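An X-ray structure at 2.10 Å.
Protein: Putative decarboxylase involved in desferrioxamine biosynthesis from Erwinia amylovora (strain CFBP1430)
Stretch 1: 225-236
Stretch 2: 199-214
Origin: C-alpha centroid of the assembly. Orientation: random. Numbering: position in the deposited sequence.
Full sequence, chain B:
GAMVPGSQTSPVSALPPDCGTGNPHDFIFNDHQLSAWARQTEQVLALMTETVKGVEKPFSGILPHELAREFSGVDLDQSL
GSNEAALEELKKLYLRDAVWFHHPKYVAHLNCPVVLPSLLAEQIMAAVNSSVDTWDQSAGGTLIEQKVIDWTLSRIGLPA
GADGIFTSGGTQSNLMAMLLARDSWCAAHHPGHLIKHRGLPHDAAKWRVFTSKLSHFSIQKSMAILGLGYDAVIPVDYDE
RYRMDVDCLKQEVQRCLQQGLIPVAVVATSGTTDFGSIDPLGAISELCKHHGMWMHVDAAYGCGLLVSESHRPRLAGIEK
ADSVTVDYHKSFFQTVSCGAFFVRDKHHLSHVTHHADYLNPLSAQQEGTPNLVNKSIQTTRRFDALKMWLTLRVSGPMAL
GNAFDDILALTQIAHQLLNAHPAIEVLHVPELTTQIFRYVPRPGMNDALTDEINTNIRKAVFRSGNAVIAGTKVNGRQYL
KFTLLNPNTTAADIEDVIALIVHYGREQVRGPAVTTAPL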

# COMPACT_ATOMS: atom_id res chain seq x y z
N ILE B 225 15.61 -4.11 -6.37
CA ILE B 225 15.24 -2.75 -6.34
C ILE B 225 16.38 -1.85 -5.80
O ILE B 225 16.64 -0.77 -6.33
CB ILE B 225 13.95 -2.61 -5.53
CG1 ILE B 225 12.79 -3.29 -6.27
CG2 ILE B 225 13.57 -1.16 -5.34
CD1 ILE B 225 11.63 -3.50 -5.34
N LEU B 226 17.08 -2.31 -4.76
CA LEU B 226 18.11 -1.53 -4.16
C LEU B 226 19.38 -1.44 -4.98
O LEU B 226 20.33 -0.88 -4.51
CB LEU B 226 18.43 -2.04 -2.75
CG LEU B 226 17.29 -1.92 -1.76
CD1 LEU B 226 17.39 -2.85 -0.60
CD2 LEU B 226 17.16 -0.50 -1.29
N GLY B 227 19.42 -2.02 -6.17
CA GLY B 227 20.58 -1.88 -7.00
C GLY B 227 21.72 -2.81 -6.73
O GLY B 227 22.80 -2.59 -7.25
N LEU B 228 21.48 -3.85 -5.91
CA LEU B 228 22.47 -4.87 -5.60
C LEU B 228 22.20 -6.23 -6.26
O LEU B 228 23.12 -7.02 -6.45
CB LEU B 228 22.58 -5.03 -4.09
CG LEU B 228 22.92 -3.78 -3.33
CD1 LEU B 228 22.72 -4.08 -1.86
CD2 LEU B 228 24.33 -3.34 -3.63
N GLY B 229 20.95 -6.51 -6.61
CA GLY B 229 20.64 -7.64 -7.44
C GLY B 229 20.51 -8.89 -6.60
O GLY B 229 20.97 -8.90 -5.46
N TYR B 230 19.86 -9.92 -7.14
CA TYR B 230 19.71 -11.21 -6.42
C TYR B 230 21.09 -11.80 -6.01
O TYR B 230 21.18 -12.50 -4.99
CB TYR B 230 18.96 -12.27 -7.22
CG TYR B 230 17.60 -11.91 -7.80
CD1 TYR B 230 16.76 -10.95 -7.21
CD2 TYR B 230 17.13 -12.59 -8.90
CE1 TYR B 230 15.52 -10.64 -7.75
CE2 TYR B 230 15.89 -12.32 -9.45
CZ TYR B 230 15.09 -11.34 -8.89
OH TYR B 230 13.90 -11.11 -9.50
N ASP B 231 22.14 -11.50 -6.78
CA ASP B 231 23.51 -11.95 -6.47
C ASP B 231 24.01 -11.47 -5.10
O ASP B 231 24.95 -12.02 -4.56
CB ASP B 231 24.52 -11.43 -7.48
CG ASP B 231 24.42 -12.06 -8.82
OD1 ASP B 231 23.77 -13.13 -9.01
OD2 ASP B 231 25.03 -11.44 -9.72
N ALA B 232 23.41 -10.43 -4.53
CA ALA B 232 23.89 -9.94 -3.25
C ALA B 232 23.38 -10.79 -2.09
O ALA B 232 23.72 -10.53 -0.95
CB ALA B 232 23.54 -8.48 -3.06
N VAL B 233 22.52 -11.75 -2.39
CA VAL B 233 21.82 -12.53 -1.41
C VAL B 233 22.48 -13.88 -1.48
O VAL B 233 22.52 -14.47 -2.57
CB VAL B 233 20.32 -12.65 -1.77
CG1 VAL B 233 19.63 -13.70 -0.91
CG2 VAL B 233 19.63 -11.28 -1.64
N ILE B 234 23.01 -14.35 -0.36
CA ILE B 234 23.58 -15.69 -0.22
C ILE B 234 22.55 -16.60 0.51
O ILE B 234 22.25 -16.39 1.70
CB ILE B 234 24.96 -15.67 0.49
CG1 ILE B 234 25.96 -14.83 -0.33
CG2 ILE B 234 25.52 -17.06 0.59
CD1 ILE B 234 27.23 -14.45 0.39
N PRO B 235 21.95 -17.57 -0.21
CA PRO B 235 21.02 -18.53 0.40
C PRO B 235 21.76 -19.53 1.28
O PRO B 235 22.76 -20.09 0.86
CB PRO B 235 20.36 -19.24 -0.81
CG PRO B 235 20.72 -18.42 -2.00
CD PRO B 235 21.96 -17.66 -1.68
N VAL B 236 21.24 -19.74 2.48
CA VAL B 236 21.83 -20.56 3.50
C VAL B 236 20.96 -21.79 3.71
O VAL B 236 19.73 -21.70 3.85
CB VAL B 236 21.91 -19.76 4.82
CG1 VAL B 236 22.55 -20.58 5.93
CG2 VAL B 236 22.63 -18.42 4.58
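Stretch 2, residues 199-214: GLPHDAAKWRVFTSKL

The apolar centre is built around Ile234, whose side chain lies on the same face of the sheet as that of Phe210. Ile234 (chi1 m, chi2 t) brings CD1 to 3.7 Å from Phe210 CE2, while the same CD1 is 3.6 Å from Arg208 CG, so the methyl packs against both the ring and the aliphatic part of the arginine. Phe210 (chi1 m) also meets Val236: CG2 of Val236 lies at the edge of the ring and 4.0 Å from Phe210 CB. The other face carries Val233, Val209 and Thr211, with Val233 CG1 3.5 Å from Thr211 OG1. A second apolar patch precedes the strands, where Leu228 CD2 stands 4.1 Å from Ala204 CB and 4.3 Å from Leu200 CD1.

The backbone fixes this register. Residues 204-206 form a 3-10 segment and 207-212 a strand, which runs parallel to strand 233-236; the axes cross at -32° and approach to 4.5 Å. Bridges pair Val233 with Val209 and Ile234 with Phe210, at CA-CA distances of 4.7 and 4.8 Å. Hydrogen bonds alternate in direction, as a parallel ladder requires: Val209 N to Ala232 O (2.7 Å), Ile234 N to Val209 O (2.7 Å), Thr211 N to Ile234 O (3.1 Å), Val236 N to Thr211 O (2.7 Å) and Lys213 N to Val236 O (3.1 Å). Pro235, lacking an amide hydrogen, still contributes a CA-H...O contact, its CA 3.2 Å from Thr211 O.

At the polar edge, the Arg208 guanidinium has Asp231 O over one face; the 3.3 Å from Arg208 NE to Asp231 O has too poor an angle for a hydrogen bond. Arg208 NH1 instead donates within its own stretch, to Ala205 O (3.0 Å) and Trp207 O (2.9 Å). At the far end, exposed Lys213 lays CG 3.7 Å from Pro235 CB.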

# COMPACT_ATOMS: atom_id res chain seq x y z
N GLY B 199 24.12 8.10 -3.98
CA GLY B 199 24.03 6.74 -4.43
C GLY B 199 25.14 5.93 -3.83
O GLY B 199 25.75 6.35 -2.84
N LEU B 200 25.42 4.81 -4.49
CA LEU B 200 26.13 3.69 -3.93
C LEU B 200 27.62 3.89 -4.02
O LEU B 200 28.12 4.29 -5.09
CB LEU B 200 25.80 2.40 -4.67
CG LEU B 200 24.50 1.61 -4.63
CD1 LEU B 200 24.70 0.45 -5.55
CD2 LEU B 200 24.07 1.14 -3.24
N PRO B 201 28.35 3.58 -2.93
CA PRO B 201 29.78 3.76 -2.95
C PRO B 201 30.47 2.65 -3.73
O PRO B 201 29.86 1.59 -4.07
CB PRO B 201 30.15 3.68 -1.46
CG PRO B 201 29.22 2.65 -0.95
CD PRO B 201 27.93 2.92 -1.68
N HIS B 202 31.75 2.89 -3.99
CA HIS B 202 32.52 2.04 -4.89
C HIS B 202 32.38 0.57 -4.53
O HIS B 202 32.13 -0.25 -5.42
CB HIS B 202 33.98 2.52 -4.94
CG HIS B 202 34.21 3.67 -5.90
ND1 HIS B 202 35.43 3.92 -6.50
CD2 HIS B 202 33.36 4.61 -6.37
CE1 HIS B 202 35.32 4.98 -7.28
NE2 HIS B 202 34.07 5.41 -7.23
N ASP B 203 32.48 0.24 -3.23
CA ASP B 203 32.51 -1.14 -2.82
C ASP B 203 31.15 -1.84 -2.54
O ASP B 203 31.16 -2.92 -1.99
CB ASP B 203 33.49 -1.32 -1.63
CG ASP B 203 32.96 -0.77 -0.33
OD1 ASP B 203 32.15 0.20 -0.37
OD2 ASP B 203 33.35 -1.28 0.75
N ALA B 204 30.02 -1.26 -2.96
CA ALA B 204 28.67 -1.89 -2.84
C ALA B 204 28.49 -3.23 -3.55
O ALA B 204 27.81 -4.16 -3.06
CB ALA B 204 27.58 -0.91 -3.30
N ALA B 205 29.10 -3.39 -4.70
CA ALA B 205 28.98 -4.66 -5.37
C ALA B 205 29.48 -5.84 -4.51
O ALA B 205 29.17 -6.97 -4.79
CB ALA B 205 29.66 -4.63 -6.72
N LYS B 206 30.24 -5.57 -3.44
CA LYS B 206 30.75 -6.67 -2.62
C LYS B 206 29.80 -7.07 -1.50
O LYS B 206 29.93 -8.16 -0.97
CB LYS B 206 32.11 -6.32 -2.05
CG LYS B 206 33.17 -5.96 -3.08
CD LYS B 206 34.39 -5.38 -2.37
CE LYS B 206 35.68 -5.51 -3.17
NZ LYS B 206 36.81 -4.91 -2.38
N TRP B 207 28.81 -6.22 -1.17
CA TRP B 207 27.99 -6.42 0.02
C TRP B 207 27.14 -7.67 -0.14
O TRP B 207 26.64 -7.96 -1.20
CB TRP B 207 27.12 -5.19 0.33
CG TRP B 207 27.91 -3.93 0.58
CD1 TRP B 207 29.23 -3.85 0.85
CD2 TRP B 207 27.41 -2.59 0.63
NE1 TRP B 207 29.62 -2.55 0.99
CE2 TRP B 207 28.52 -1.75 0.87
CE3 TRP B 207 26.15 -2.02 0.47
CZ2 TRP B 207 28.40 -0.38 0.95
CZ3 TRP B 207 26.03 -0.66 0.55
CH2 TRP B 207 27.16 0.16 0.82
N ARG B 208 27.01 -8.43 0.93
CA ARG B 208 26.25 -9.66 0.87
C ARG B 208 25.27 -9.73 2.01
O ARG B 208 25.60 -9.40 3.13
CB ARG B 208 27.18 -10.88 0.85
CG ARG B 208 27.93 -11.03 -0.47
CD ARG B 208 27.02 -11.36 -1.65
NE ARG B 208 27.72 -11.53 -2.93
CZ ARG B 208 28.05 -10.54 -3.78
NH1 ARG B 208 27.79 -9.26 -3.51
NH2 ARG B 208 28.66 -10.84 -4.91
N VAL B 209 24.08 -10.21 1.69
CA VAL B 209 23.00 -10.50 2.65
C VAL B 209 22.75 -11.99 2.72
O VAL B 209 22.74 -12.67 1.71
CB VAL B 209 21.70 -9.79 2.27
CG1 VAL B 209 20.52 -10.22 3.14
CG2 VAL B 209 21.92 -8.26 2.32
N PHE B 210 22.52 -12.51 3.92
CA PHE B 210 22.33 -13.94 4.10
C PHE B 210 20.88 -14.20 4.48
O PHE B 210 20.34 -13.55 5.37
CB PHE B 210 23.26 -14.49 5.18
CG PHE B 210 24.69 -14.22 4.92
CD1 PHE B 210 25.26 -13.04 5.34
CD2 PHE B 210 25.48 -15.15 4.25
CE1 PHE B 210 26.59 -12.77 5.07
CE2 PHE B 210 26.81 -14.88 4.00
CZ PHE B 210 27.37 -13.69 4.42
N THR B 211 20.28 -15.16 3.80
CA THR B 211 18.94 -15.63 4.14
C THR B 211 18.82 -17.10 3.93
O THR B 211 19.57 -17.69 3.15
CB THR B 211 17.82 -15.05 3.25
OG1 THR B 211 18.12 -15.25 1.87
CG2 THR B 211 17.65 -13.66 3.48
N SER B 212 17.84 -17.69 4.59
CA SER B 212 17.49 -19.09 4.38
C SER B 212 16.96 -19.29 2.95
O SER B 212 16.24 -18.45 2.41
CB SER B 212 16.43 -19.53 5.41
OG SER B 212 16.18 -20.92 5.35
N LYS B 213 17.32 -20.40 2.33
CA LYS B 213 16.67 -20.84 1.08
C LYS B 213 15.13 -20.88 1.17
O LYS B 213 14.49 -20.78 0.16
CB LYS B 213 17.18 -22.23 0.68
CG LYS B 213 18.61 -22.28 0.22
CD LYS B 213 19.15 -23.71 0.13
CE LYS B 213 20.47 -23.72 -0.62
NZ LYS B 213 21.03 -25.07 -0.86
N LEU B 214 14.56 -21.01 2.38
CA LEU B 214 13.11 -20.93 2.59
C LEU B 214 12.55 -19.58 2.99
O LEU B 214 11.39 -19.52 3.47
CB LEU B 214 12.69 -21.99 3.62
CG LEU B 214 13.13 -23.42 3.36
CD1 LEU B 214 12.73 -24.31 4.52
CD2 LEU B 214 12.51 -23.99 2.12